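Local coordinates for protein ribosomal silencing factor RsfS (Bacillus halodurans, PDB 2O5A) that probably silences ribosomes by binding protein uL14 of the large subunit, which prevents the 30S and 50S subunits from joining and so represses translation, at residues S2-A10 and D81-V89. Numbering follows the deposited sequence.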
# COMPACT_ATOMS: atom_id res chain seq x y z
N SER A 2 0.44 -18.27 -6.80
CA SER A 2 1.09 -19.19 -7.77
C SER A 2 2.47 -19.59 -7.28
O SER A 2 2.67 -19.86 -6.09
CB SER A 2 1.23 -18.52 -9.14
OG SER A 2 2.14 -19.21 -9.98
N ASN A 3 3.43 -19.63 -8.20
CA ASN A 3 4.78 -20.01 -7.86
C ASN A 3 5.83 -19.17 -8.57
O ASN A 3 5.52 -18.15 -9.19
CB ASN A 3 5.00 -21.49 -8.18
CG ASN A 3 5.72 -22.22 -7.07
OD1 ASN A 3 5.31 -22.16 -5.91
ND2 ASN A 3 6.80 -22.91 -7.41
N GLN A 4 7.07 -19.62 -8.48
CA GLN A 4 8.19 -18.92 -9.09
C GLN A 4 8.12 -18.87 -10.61
O GLN A 4 8.91 -18.17 -11.25
CB GLN A 4 9.51 -19.55 -8.66
CG GLN A 4 9.81 -19.44 -7.18
CD GLN A 4 11.26 -19.72 -6.85
OE1 GLN A 4 11.67 -19.66 -5.69
NE2 GLN A 4 12.05 -20.04 -7.87
N GLU A 5 7.19 -19.61 -11.20
CA GLU A 5 7.05 -19.63 -12.65
C GLU A 5 6.57 -18.28 -13.19
O GLU A 5 7.09 -17.79 -14.19
CB GLU A 5 6.09 -20.74 -13.09
CG GLU A 5 6.68 -22.13 -12.96
CD GLU A 5 6.22 -22.85 -11.70
OE1 GLU A 5 6.68 -23.98 -11.46
OE2 GLU A 5 5.38 -22.28 -10.97
N LEU A 6 5.57 -17.70 -12.54
CA LEU A 6 5.05 -16.41 -12.96
C LEU A 6 6.03 -15.35 -12.47
O LEU A 6 6.37 -14.41 -13.19
CB LEU A 6 3.67 -16.15 -12.35
CG LEU A 6 2.54 -15.68 -13.26
CD1 LEU A 6 1.58 -14.81 -12.46
CD2 LEU A 6 3.09 -14.88 -14.44
N LEU A 7 6.47 -15.52 -11.23
CA LEU A 7 7.40 -14.59 -10.59
C LEU A 7 8.70 -14.45 -11.39
O LEU A 7 9.16 -13.33 -11.62
CB LEU A 7 7.71 -15.06 -9.17
CG LEU A 7 8.49 -14.10 -8.27
CD1 LEU A 7 7.81 -12.75 -8.23
CD2 LEU A 7 8.59 -14.69 -6.87
N GLN A 8 9.29 -15.57 -11.80
CA GLN A 8 10.52 -15.52 -12.59
C GLN A 8 10.21 -14.90 -13.94
O GLN A 8 11.07 -14.28 -14.57
CB GLN A 8 11.10 -16.91 -12.81
CG GLN A 8 12.12 -17.35 -11.78
CD GLN A 8 13.10 -18.37 -12.34
OE1 GLN A 8 12.69 -19.39 -12.89
NE2 GLN A 8 14.39 -18.09 -12.20
N LEU A 9 8.97 -15.10 -14.39
CA LEU A 9 8.53 -14.57 -15.67
C LEU A 9 8.48 -13.05 -15.58
O LEU A 9 8.88 -12.34 -16.50
CB LEU A 9 7.14 -15.12 -16.00
CG LEU A 9 6.63 -14.99 -17.44
CD1 LEU A 9 7.60 -15.67 -18.39
CD2 LEU A 9 5.26 -15.61 -17.55
N ALA A 10 7.99 -12.55 -14.44
CA ALA A 10 7.88 -11.12 -14.21
C ALA A 10 9.25 -10.50 -13.92
O ALA A 10 9.54 -9.40 -14.37
CB ALA A 10 6.92 -10.85 -13.05
N ASP A 81 -1.49 -6.23 -12.46
CA ASP A 81 -2.02 -7.40 -11.78
C ASP A 81 -1.99 -8.61 -12.71
O ASP A 81 -2.76 -8.68 -13.67
CB ASP A 81 -3.46 -7.15 -11.32
CG ASP A 81 -3.89 -8.09 -10.22
OD1 ASP A 81 -3.35 -9.21 -10.14
OD2 ASP A 81 -4.79 -7.71 -9.44
N LEU A 82 -1.12 -9.57 -12.41
CA LEU A 82 -1.00 -10.77 -13.23
C LEU A 82 -1.64 -11.97 -12.53
O LEU A 82 -1.48 -13.11 -12.97
CB LEU A 82 0.48 -11.08 -13.51
CG LEU A 82 1.28 -10.00 -14.24
CD1 LEU A 82 2.74 -10.43 -14.33
CD2 LEU A 82 0.70 -9.76 -15.63
N GLY A 83 -2.37 -11.70 -11.46
CA GLY A 83 -3.03 -12.77 -10.72
C GLY A 83 -2.27 -13.16 -9.47
O GLY A 83 -2.27 -12.43 -8.48
N ASP A 84 -1.63 -14.33 -9.51
CA ASP A 84 -0.87 -14.82 -8.37
C ASP A 84 0.28 -13.87 -8.05
O ASP A 84 0.80 -13.86 -6.94
CB ASP A 84 -0.32 -16.20 -8.68
CG ASP A 84 -1.42 -17.23 -8.89
OD1 ASP A 84 -2.26 -17.40 -7.98
OD2 ASP A 84 -1.43 -17.87 -9.96
N VAL A 85 0.67 -13.08 -9.04
CA VAL A 85 1.75 -12.11 -8.88
C VAL A 85 1.26 -10.72 -9.28
O VAL A 85 0.56 -10.56 -10.28
CB VAL A 85 2.99 -12.47 -9.74
CG1 VAL A 85 3.91 -11.26 -9.86
CG2 VAL A 85 3.74 -13.63 -9.12
N VAL A 86 1.63 -9.73 -8.48
CA VAL A 86 1.26 -8.35 -8.75
C VAL A 86 2.54 -7.52 -8.77
O VAL A 86 3.27 -7.47 -7.78
CB VAL A 86 0.33 -7.80 -7.65
CG1 VAL A 86 0.08 -6.32 -7.87
CG2 VAL A 86 -0.99 -8.56 -7.66
N VAL A 87 2.80 -6.89 -9.90
CA VAL A 87 4.01 -6.08 -10.05
C VAL A 87 3.75 -4.60 -9.82
O VAL A 87 2.75 -4.04 -10.28
CB VAL A 87 4.63 -6.26 -11.45
CG1 VAL A 87 5.98 -5.57 -11.52
CG2 VAL A 87 4.77 -7.74 -11.77
N HIS A 88 4.68 -3.96 -9.10
CA HIS A 88 4.59 -2.54 -8.82
C HIS A 88 5.83 -1.84 -9.38
O HIS A 88 6.94 -2.04 -8.89
CB HIS A 88 4.53 -2.28 -7.31
CG HIS A 88 3.23 -2.70 -6.68
ND1 HIS A 88 2.91 -4.01 -6.43
CD2 HIS A 88 2.18 -1.96 -6.25
CE1 HIS A 88 1.72 -4.07 -5.87
NE2 HIS A 88 1.25 -2.84 -5.75
N VAL A 89 5.63 -1.05 -10.43
CA VAL A 89 6.73 -0.33 -11.05
C VAL A 89 6.65 1.15 -10.68
O VAL A 89 5.82 1.89 -11.21
CB VAL A 89 6.68 -0.46 -12.59
CG1 VAL A 89 7.87 0.25 -13.22
CG2 VAL A 89 6.68 -1.93 -12.99
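L6 reaches from helix 4-10 to the turn at L82 and the start of strand 85-89: its CD1 lies 3.5 Å from L82 O and 3.9 Å from V85 CB, the L6 and V85 side chains passing alongside each other and pointing opposite ways. V85 divides its two methyls along the helix: CG1, anti to the backbone N (chi1 164°), faces the CB of A10, whereas CG2 meets the first turn at the CB of L7, 4.2 Å away. One turn on from L6, A10 CB rests 4.0 Å from V87 CG2 and 4.4 Å from L82 CD1. The turn is shaped by D81, whose OD1 accepts from G83 N at 3.0 Å in an Asx turn; at G83 a CB would press on the preceding carbonyl O, which suits glycine. D84 has its side chain about 3 Å from a bound manganese ion; poorly ordered S2 is modelled too close to it, a doubtful placement. With an alanine here instead of D84, the manganese would probably lack a nearby negative charge. Helix and strand run nearly parallel, 20° apart with axes 9.1 Å from each other, an apolar helix-on-sheet packing that lays the N-terminal helix against the mixed sheet of this alpha/beta RsfS fold.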